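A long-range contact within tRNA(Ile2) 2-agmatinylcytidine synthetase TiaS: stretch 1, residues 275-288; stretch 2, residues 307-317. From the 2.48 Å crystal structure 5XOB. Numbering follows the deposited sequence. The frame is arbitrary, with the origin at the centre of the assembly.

Stretch 1 275-288: LEPYDIEGGHVFFE
Stretch 2 307-317: FRNVIRLLRKG

Stretch 1 folds back on itself as a hairpin: Phe286 N to Tyr278 O and Glu288 N to Leu275 O (both 2.9 Å) tie its arms, and Gly283 N to Ile280 O (2.9 Å) closes the turn. Stretch 2 is helical over roughly 307-313, with phi near -65° and psi near -35°; the helix axis approaches strand 284-288 to 8.9 Å, their N-to-C directions 34° apart. CA register pairs Val285 with Arg308 (6.7 Å), Pro277 with Arg312 (5.8 Å) and Glu276 with Arg315 (5.8 Å); 614 Å² is buried in all.

Arg308 (chi m, t, m, 180°) points toward the hairpin. Its NH1 donates to Gly283 O at 3.0 Å and 161°, the acceptor lying near the guanidinium plane, where the N-H bonds point. Gly283 adopts phi/psi 102/28, where a CB would jam against the preceding carbonyl. Further back, Arg308 CG lies 3.9 Å from CG2 of Val285 (chi1 t).

Ile311 (m, m) also points toward the strand, and its CG2 meets Val285 CG1 at 3.9 Å and Phe287 CE2 at 3.4 Å. Val285 and Phe287 (chi1 p, chi2 92°) alternate with Phe286, whose CA-to-CB bond points away, so both can address this one methyl.

One turn on from Arg308, Arg312 N bonds Arg308 O (2.7 Å). Arg312 (chi1 -76°, chi2 -149°, chi3 -160°, chi4 79°) starts sideways, yet its NE reaches OD2 of Asp279 (chi1 m) at 3.0 Å and 147°, a salt bridge of carboxylate and guanidinium that is also a hydrogen bond, with OD2 at the guanidinium edge near its plane. A weak bond from Arg312 NH1 to Asn309 OD1 (3.3 Å) also engages this group.

At Leu314 (phi/psi -30/150) the chain is extended. Leu314 CD2 packs on Pro277 CG at 3.5 Å, while Pro277 CD lies 3.3 Å from Leu314 O. Past Leu314, Glu276 (m, t, -74°) runs alongside, OE2 3.2 Å from Arg315 CB and CG 3.5 Å from Lys316 N; Arg315 is modelled only to CB.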

ATOM      1  N   LEU A 275     -18.227  17.050  -9.152  1.00 94.05           N
ATOM      2  CA  LEU A 275     -18.196  16.565 -10.526  1.00100.72           C
ATOM      3  C   LEU A 275     -18.334  15.045 -10.541  1.00102.72           C
ATOM      4  O   LEU A 275     -17.450  14.331 -10.064  1.00106.06           O
ATOM      5  CB  LEU A 275     -16.902  17.004 -11.223  1.00103.91           C
ATOM      6  CG  LEU A 275     -16.960  17.479 -12.678  1.00110.59           C
ATOM      7  CD1 LEU A 275     -18.356  17.903 -13.130  1.00113.01           C
ATOM      8  CD2 LEU A 275     -15.964  18.623 -12.841  1.00111.62           C
ATOM      9  N   GLU A 276     -19.451  14.561 -11.083  1.00104.32           N
ATOM     10  CA  GLU A 276     -19.753  13.125 -11.101  1.00104.92           C
ATOM     11  C   GLU A 276     -18.750  12.317 -11.942  1.00 97.55           C
ATOM     12  O   GLU A 276     -18.058  12.875 -12.803  1.00 96.50           O
ATOM     13  CB  GLU A 276     -21.196  12.888 -11.569  1.00111.03           C
ATOM     14  CG  GLU A 276     -22.213  13.010 -10.441  1.00117.07           C
ATOM     15  CD  GLU A 276     -23.649  12.791 -10.899  1.00121.74           C
ATOM     16  OE1 GLU A 276     -24.209  13.690 -11.566  1.00124.15           O
ATOM     17  OE2 GLU A 276     -24.224  11.729 -10.578  1.00122.17           O
ATOM     18  N   PRO A 277     -18.656  10.999 -11.678  1.00 89.47           N
ATOM     19  CA  PRO A 277     -17.582  10.233 -12.299  1.00 86.95           C
ATOM     20  C   PRO A 277     -17.690  10.161 -13.810  1.00 88.15           C
ATOM     21  O   PRO A 277     -18.790  10.207 -14.358  1.00 89.42           O
ATOM     22  CB  PRO A 277     -17.714   8.840 -11.666  1.00 85.88           C
ATOM     23  CG  PRO A 277     -19.109   8.771 -11.161  1.00 85.26           C
ATOM     24  CD  PRO A 277     -19.458  10.171 -10.758  1.00 87.08           C
ATOM     25  N   TYR A 278     -16.543  10.049 -14.469  1.00 90.57           N
ATOM     26  CA  TYR A 278     -16.505   9.919 -15.914  1.00 94.04           C
ATOM     27  C   TYR A 278     -15.267   9.138 -16.365  1.00 98.28           C
ATOM     28  O   TYR A 278     -14.153   9.390 -15.895  1.00 96.62           O
ATOM     29  CB  TYR A 278     -16.564  11.305 -16.565  1.00 94.67           C
ATOM     30  CG  TYR A 278     -15.387  12.201 -16.249  1.00 94.60           C
ATOM     31  CD1 TYR A 278     -14.259  12.205 -17.069  1.00 92.75           C
ATOM     32  CD2 TYR A 278     -15.398  13.052 -15.137  1.00 94.39           C
ATOM     33  CE1 TYR A 278     -13.175  13.018 -16.795  1.00 91.81           C
ATOM     34  CE2 TYR A 278     -14.316  13.875 -14.853  1.00 91.33           C
ATOM     35  CZ  TYR A 278     -13.205  13.855 -15.690  1.00 91.47           C
ATOM     36  OH  TYR A 278     -12.111  14.656 -15.439  1.00 85.42           O
ATOM     37  N   ASP A 279     -15.470   8.187 -17.278  1.00100.44           N
ATOM     38  CA  ASP A 279     -14.370   7.370 -17.791  1.00101.65           C
ATOM     39  C   ASP A 279     -13.434   8.234 -18.627  1.00104.17           C
ATOM     40  O   ASP A 279     -13.734   9.401 -18.887  1.00105.31           O
ATOM     41  CB  ASP A 279     -14.890   6.195 -18.617  1.00 97.37           C
ATOM     42  CG  ASP A 279     -15.794   5.285 -17.820  1.00 99.10           C
ATOM     43  OD1 ASP A 279     -16.457   5.773 -16.877  1.00 97.70           O
ATOM     44  OD2 ASP A 279     -15.845   4.082 -18.134  1.00102.00           O
ATOM     45  N   ILE A 280     -12.297   7.677 -19.033  1.00107.54           N
ATOM     46  CA  ILE A 280     -11.355   8.450 -19.838  1.00112.57           C
ATOM     47  C   ILE A 280     -10.402   7.596 -20.682  1.00117.85           C
ATOM     48  O   ILE A 280     -10.172   6.415 -20.412  1.00112.25           O
ATOM     49  CB  ILE A 280     -10.555   9.461 -18.954  1.00111.89           C
ATOM     50  CG1 ILE A 280     -10.488  10.881 -19.567  1.00115.25           C
ATOM     51  CG2 ILE A 280      -9.135   8.964 -18.673  1.00108.38           C
ATOM     52  CD1 ILE A 280     -11.544  11.269 -20.594  1.00117.16           C
ATOM     53  N   GLU A 281      -9.889   8.243 -21.721  1.00127.70           N
ATOM     54  CA  GLU A 281      -8.836   7.755 -22.617  1.00133.37           C
ATOM     55  C   GLU A 281      -8.250   6.337 -22.383  1.00130.60           C
ATOM     56  O   GLU A 281      -8.191   5.555 -23.332  1.00135.72           O
ATOM     57  CB  GLU A 281      -7.729   8.826 -22.697  1.00140.77           C
ATOM     58  CG  GLU A 281      -8.172  10.085 -23.460  1.00148.09           C
ATOM     59  CD  GLU A 281      -7.647  11.391 -22.877  1.00153.85           C
ATOM     60  OE1 GLU A 281      -6.419  11.498 -22.653  1.00156.41           O
ATOM     61  OE2 GLU A 281      -8.463  12.323 -22.660  1.00148.71           O
ATOM     62  N   GLY A 282      -7.838   5.998 -21.157  1.00121.94           N
ATOM     63  CA  GLY A 282      -7.138   4.718 -20.901  1.00119.41           C
ATOM     64  C   GLY A 282      -7.807   3.621 -20.066  1.00117.45           C
ATOM     65  O   GLY A 282      -7.177   2.597 -19.779  1.00110.49           O
ATOM     66  N   GLY A 283      -9.072   3.810 -19.690  1.00115.94           N
ATOM     67  CA  GLY A 283      -9.774   2.879 -18.783  1.00113.46           C
ATOM     68  C   GLY A 283      -9.868   3.391 -17.347  1.00110.62           C
ATOM     69  O   GLY A 283      -9.953   2.604 -16.399  1.00107.83           O
ATOM     70  N   HIS A 284      -9.882   4.716 -17.201  1.00106.95           N
ATOM     71  CA  HIS A 284      -9.791   5.395 -15.906  1.00 98.17           C
ATOM     72  C   HIS A 284     -11.061   6.190 -15.636  1.00 91.86           C
ATOM     73  O   HIS A 284     -11.703   6.674 -16.562  1.00 97.26           O
ATOM     74  CB  HIS A 284      -8.583   6.340 -15.888  1.00 95.37           C
ATOM     75  CG  HIS A 284      -7.364   5.773 -16.548  1.00 93.49           C
ATOM     76  ND1 HIS A 284      -6.741   4.636 -16.091  1.00 94.03           N
ATOM     77  CD2 HIS A 284      -6.659   6.176 -17.631  1.00 94.27           C
ATOM     78  CE1 HIS A 284      -5.703   4.360 -16.858  1.00 95.54           C
ATOM     79  NE2 HIS A 284      -5.631   5.281 -17.802  1.00 95.11           N
ATOM     80  N   VAL A 285     -11.391   6.352 -14.360  1.00 83.80           N
ATOM     81  CA  VAL A 285     -12.682   6.885 -13.942  1.00 81.47           C
ATOM     82  C   VAL A 285     -12.456   8.040 -12.968  1.00 82.52           C
ATOM     83  O   VAL A 285     -12.074   7.801 -11.830  1.00 85.34           O
ATOM     84  CB  VAL A 285     -13.502   5.776 -13.244  1.00 79.39           C
ATOM     85  CG1 VAL A 285     -14.886   6.272 -12.844  1.00 78.40           C
ATOM     86  CG2 VAL A 285     -13.607   4.542 -14.134  1.00 79.97           C
ATOM     87  N   PHE A 286     -12.695   9.279 -13.396  1.00 84.17           N
ATOM     88  CA  PHE A 286     -12.433  10.446 -12.539  1.00 84.99           C
ATOM     89  C   PHE A 286     -13.693  11.022 -11.939  1.00 83.25           C
ATOM     90  O   PHE A 286     -14.787  10.800 -12.439  1.00 84.51           O
ATOM     91  CB  PHE A 286     -11.747  11.567 -13.314  1.00 88.14           C
ATOM     92  CG  PHE A 286     -10.351  11.248 -13.730  1.00 92.04           C
ATOM     93  CD1 PHE A 286      -9.277  11.956 -13.211  1.00 96.05           C
ATOM     94  CD2 PHE A 286     -10.107  10.237 -14.648  1.00 97.55           C
ATOM     95  CE1 PHE A 286      -7.983  11.662 -13.602  1.00 99.29           C
ATOM     96  CE2 PHE A 286      -8.818   9.937 -15.040  1.00101.93           C
ATOM     97  CZ  PHE A 286      -7.751  10.648 -14.517  1.00100.01           C
ATOM     98  N   PHE A 287     -13.514  11.784 -10.868  1.00 80.16           N
ATOM     99  CA  PHE A 287     -14.588  12.566 -10.296  1.00 78.51           C
ATOM    100  C   PHE A 287     -13.991  13.610  -9.371  1.00 78.13           C
ATOM    101  O   PHE A 287     -12.769  13.737  -9.292  1.00 79.54           O
ATOM    102  CB  PHE A 287     -15.603  11.674  -9.575  1.00 78.57           C
ATOM    103  CG  PHE A 287     -15.044  10.919  -8.414  1.00 78.43           C
ATOM    104  CD1 PHE A 287     -15.101  11.455  -7.136  1.00 79.52           C
ATOM    105  CD2 PHE A 287     -14.499   9.655  -8.587  1.00 76.82           C
ATOM    106  CE1 PHE A 287     -14.602  10.754  -6.053  1.00 78.38           C
ATOM    107  CE2 PHE A 287     -14.001   8.948  -7.508  1.00 76.58           C
ATOM    108  CZ  PHE A 287     -14.052   9.499  -6.240  1.00 77.39           C
ATOM    109  N   GLU A 288     -14.853  14.372  -8.706  1.00 78.82           N
ATOM    110  CA  GLU A 288     -14.425  15.469  -7.854  1.00 82.17           C
ATOM    111  C   GLU A 288     -15.314  15.578  -6.648  1.00 79.72           C
ATOM    112  O   GLU A 288     -16.479  15.184  -6.675  1.00 75.72           O
ATOM    113  CB  GLU A 288     -14.482  16.802  -8.593  1.00 89.78           C
ATOM    114  CG  GLU A 288     -13.173  17.262  -9.215  1.00 98.23           C
ATOM    115  CD  GLU A 288     -13.245  18.688  -9.740  1.00105.43           C
ATOM    116  OE1 GLU A 288     -14.085  19.474  -9.237  1.00109.58           O
ATOM    117  OE2 GLU A 288     -12.462  19.028 -10.656  1.00108.42           O
ATOM    118  N   PHE A 307     -12.944  -2.447  -8.978  1.00 77.01           N
ATOM    119  CA  PHE A 307     -13.097  -1.321  -8.057  1.00 76.64           C
ATOM    120  C   PHE A 307     -13.675  -0.080  -8.748  1.00 76.94           C
ATOM    121  O   PHE A 307     -14.301   0.755  -8.095  1.00 75.46           O
ATOM    122  CB  PHE A 307     -11.748  -0.992  -7.405  1.00 78.09           C
ATOM    123  CG  PHE A 307     -11.794   0.157  -6.430  1.00 75.96           C
ATOM    124  CD1 PHE A 307     -12.375   0.007  -5.178  1.00 76.07           C
ATOM    125  CD2 PHE A 307     -11.234   1.386  -6.759  1.00 74.25           C
ATOM    126  CE1 PHE A 307     -12.410   1.063  -4.278  1.00 75.87           C
ATOM    127  CE2 PHE A 307     -11.258   2.441  -5.863  1.00 72.99           C
ATOM    128  CZ  PHE A 307     -11.846   2.280  -4.621  1.00 74.12           C
ATOM    129  N   ARG A 308     -13.465   0.036 -10.059  1.00 78.06           N
ATOM    130  CA  ARG A 308     -14.040   1.133 -10.843  1.00 78.06           C
ATOM    131  C   ARG A 308     -15.558   1.077 -10.875  1.00 81.56           C
ATOM    132  O   ARG A 308     -16.223   2.110 -10.949  1.00 80.17           O
ATOM    133  CB  ARG A 308     -13.530   1.094 -12.272  1.00 78.24           C
ATOM    134  CG  ARG A 308     -12.054   1.412 -12.399  1.00 80.58           C
ATOM    135  CD  ARG A 308     -11.528   1.050 -13.772  1.00 81.51           C
ATOM    136  NE  ARG A 308     -11.697  -0.373 -14.043  1.00 85.53           N
ATOM    137  CZ  ARG A 308     -11.307  -0.982 -15.158  1.00 89.23           C
ATOM    138  NH1 ARG A 308     -10.712  -0.298 -16.129  1.00 91.33           N
ATOM    139  NH2 ARG A 308     -11.511  -2.287 -15.302  1.00 89.82           N
ATOM    140  N   ASN A 309     -16.097  -0.136 -10.827  1.00 83.76           N
ATOM    141  CA  ASN A 309     -17.543  -0.333 -10.842  1.00 87.66           C
ATOM    142  C   ASN A 309     -18.249   0.426  -9.721  1.00 87.09           C
ATOM    143  O   ASN A 309     -19.226   1.133  -9.974  1.00 92.46           O
ATOM    144  CB  ASN A 309     -17.889  -1.823 -10.759  1.00 88.34           C
ATOM    145  CG  ASN A 309     -17.242  -2.637 -11.867  1.00 89.05           C
ATOM    146  OD1 ASN A 309     -16.626  -2.086 -12.783  1.00 87.85           O
ATOM    147  ND2 ASN A 309     -17.373  -3.955 -11.785  1.00 90.76           N
ATOM    148  N   VAL A 310     -17.746   0.295  -8.495  1.00 87.16           N
ATOM    149  CA  VAL A 310     -18.372   0.955  -7.340  1.00 88.47           C
ATOM    150  C   VAL A 310     -18.174   2.469  -7.419  1.00 85.65           C
ATOM    151  O   VAL A 310     -19.042   3.234  -6.996  1.00 84.36           O
ATOM    152  CB  VAL A 310     -17.888   0.416  -5.954  1.00 93.70           C
ATOM    153  CG1 VAL A 310     -17.622  -1.087  -5.986  1.00 93.52           C
ATOM    154  CG2 VAL A 310     -16.661   1.168  -5.436  1.00 96.32           C
ATOM    155  N   ILE A 311     -17.034   2.902  -7.954  1.00 85.28           N
ATOM    156  CA  ILE A 311     -16.788   4.330  -8.138  1.00 86.27           C
ATOM    157  C   ILE A 311     -17.724   4.901  -9.196  1.00 86.86           C
ATOM    158  O   ILE A 311     -18.294   5.964  -8.996  1.00 83.86           O
ATOM    159  CB  ILE A 311     -15.325   4.630  -8.528  1.00 85.85           C
ATOM    160  CG1 ILE A 311     -14.371   4.268  -7.379  1.00 87.12           C
ATOM    161  CG2 ILE A 311     -15.155   6.096  -8.919  1.00 85.25           C
ATOM    162  CD1 ILE A 311     -14.589   5.043  -6.091  1.00 86.62           C
ATOM    163  N   ARG A 312     -17.886   4.192 -10.314  1.00 89.14           N
ATOM    164  CA  ARG A 312     -18.750   4.660 -11.408  1.00 88.05           C
ATOM    165  C   ARG A 312     -20.170   5.023 -10.961  1.00 89.96           C
ATOM    166  O   ARG A 312     -20.824   5.850 -11.596  1.00 88.90           O
ATOM    167  CB  ARG A 312     -18.810   3.629 -12.545  1.00 87.85           C
ATOM    168  CG  ARG A 312     -17.562   3.609 -13.417  1.00 87.97           C
ATOM    169  CD  ARG A 312     -17.852   3.223 -14.861  1.00 88.74           C
ATOM    170  NE  ARG A 312     -16.636   2.761 -15.528  1.00 88.68           N
ATOM    171  CZ  ARG A 312     -16.115   1.540 -15.387  1.00 91.63           C
ATOM    172  NH1 ARG A 312     -16.694   0.635 -14.598  1.00 91.90           N
ATOM    173  NH2 ARG A 312     -14.998   1.222 -16.036  1.00 92.13           N
ATOM    174  N   LEU A 313     -20.639   4.420  -9.869  1.00 93.32           N
ATOM    175  CA  LEU A 313     -21.982   4.695  -9.358  1.00 97.84           C
ATOM    176  C   LEU A 313     -22.159   6.116  -8.823  1.00102.86           C
ATOM    177  O   LEU A 313     -22.788   6.946  -9.489  1.00110.83           O
ATOM    178  CB  LEU A 313     -22.380   3.667  -8.286  1.00 95.41           C
ATOM    179  CG  LEU A 313     -22.390   2.199  -8.732  1.00 96.39           C
ATOM    180  CD1 LEU A 313     -23.113   1.326  -7.713  1.00 95.51           C
ATOM    181  CD2 LEU A 313     -23.019   2.030 -10.111  1.00 99.18           C
ATOM    182  N   LEU A 314     -21.584   6.387  -7.650  1.00104.03           N
ATOM    183  CA  LEU A 314     -21.874   7.596  -6.845  1.00108.16           C
ATOM    184  C   LEU A 314     -22.287   8.872  -7.606  1.00109.80           C
ATOM    185  O   LEU A 314     -21.872   9.113  -8.749  1.00106.10           O
ATOM    186  CB  LEU A 314     -20.721   7.884  -5.847  1.00109.64           C
ATOM    187  CG  LEU A 314     -19.372   8.551  -6.195  1.00107.60           C
ATOM    188  CD1 LEU A 314     -18.262   7.959  -5.333  1.00103.70           C
ATOM    189  CD2 LEU A 314     -18.986   8.450  -7.658  1.00107.96           C
ATOM    190  N   ARG A 315     -23.106   9.684  -6.937  1.00109.32           N
ATOM    191  CA  ARG A 315     -23.741  10.847  -7.547  1.00106.39           C
ATOM    192  C   ARG A 315     -23.558  12.099  -6.682  1.00104.03           C
ATOM    193  O   ARG A 315     -23.248  12.001  -5.491  1.00 99.18           O
ATOM    194  CB  ARG A 315     -25.218  10.559  -7.778  1.00104.78           C
ATOM    195  N   LYS A 316     -23.751  13.267  -7.299  1.00100.66           N
ATOM    196  CA  LYS A 316     -23.556  14.567  -6.642  1.00102.65           C
ATOM    197  C   LYS A 316     -23.988  14.595  -5.178  1.00103.11           C
ATOM    198  O   LYS A 316     -25.030  14.044  -4.815  1.00103.51           O
ATOM    199  CB  LYS A 316     -24.303  15.679  -7.395  1.00107.19           C
ATOM    200  CG  LYS A 316     -23.420  16.538  -8.288  1.00115.34           C
ATOM    201  CD  LYS A 316     -24.243  17.440  -9.202  1.00121.69           C
ATOM    202  CE  LYS A 316     -23.365  18.295 -10.109  1.00125.22           C
ATOM    203  NZ  LYS A 316     -22.826  19.499  -9.416  1.00127.22           N
ATOM    204  N   GLY A 317     -23.172  15.237  -4.345  1.00102.50           N
ATOM    205  CA  GLY A 317     -23.517  15.482  -2.947  1.00 99.98           C
ATOM    206  C   GLY A 317     -23.322  14.314  -1.996  1.00 99.77           C
ATOM    207  O   GLY A 317     -23.505  14.475  -0.787  1.00102.15           O
TER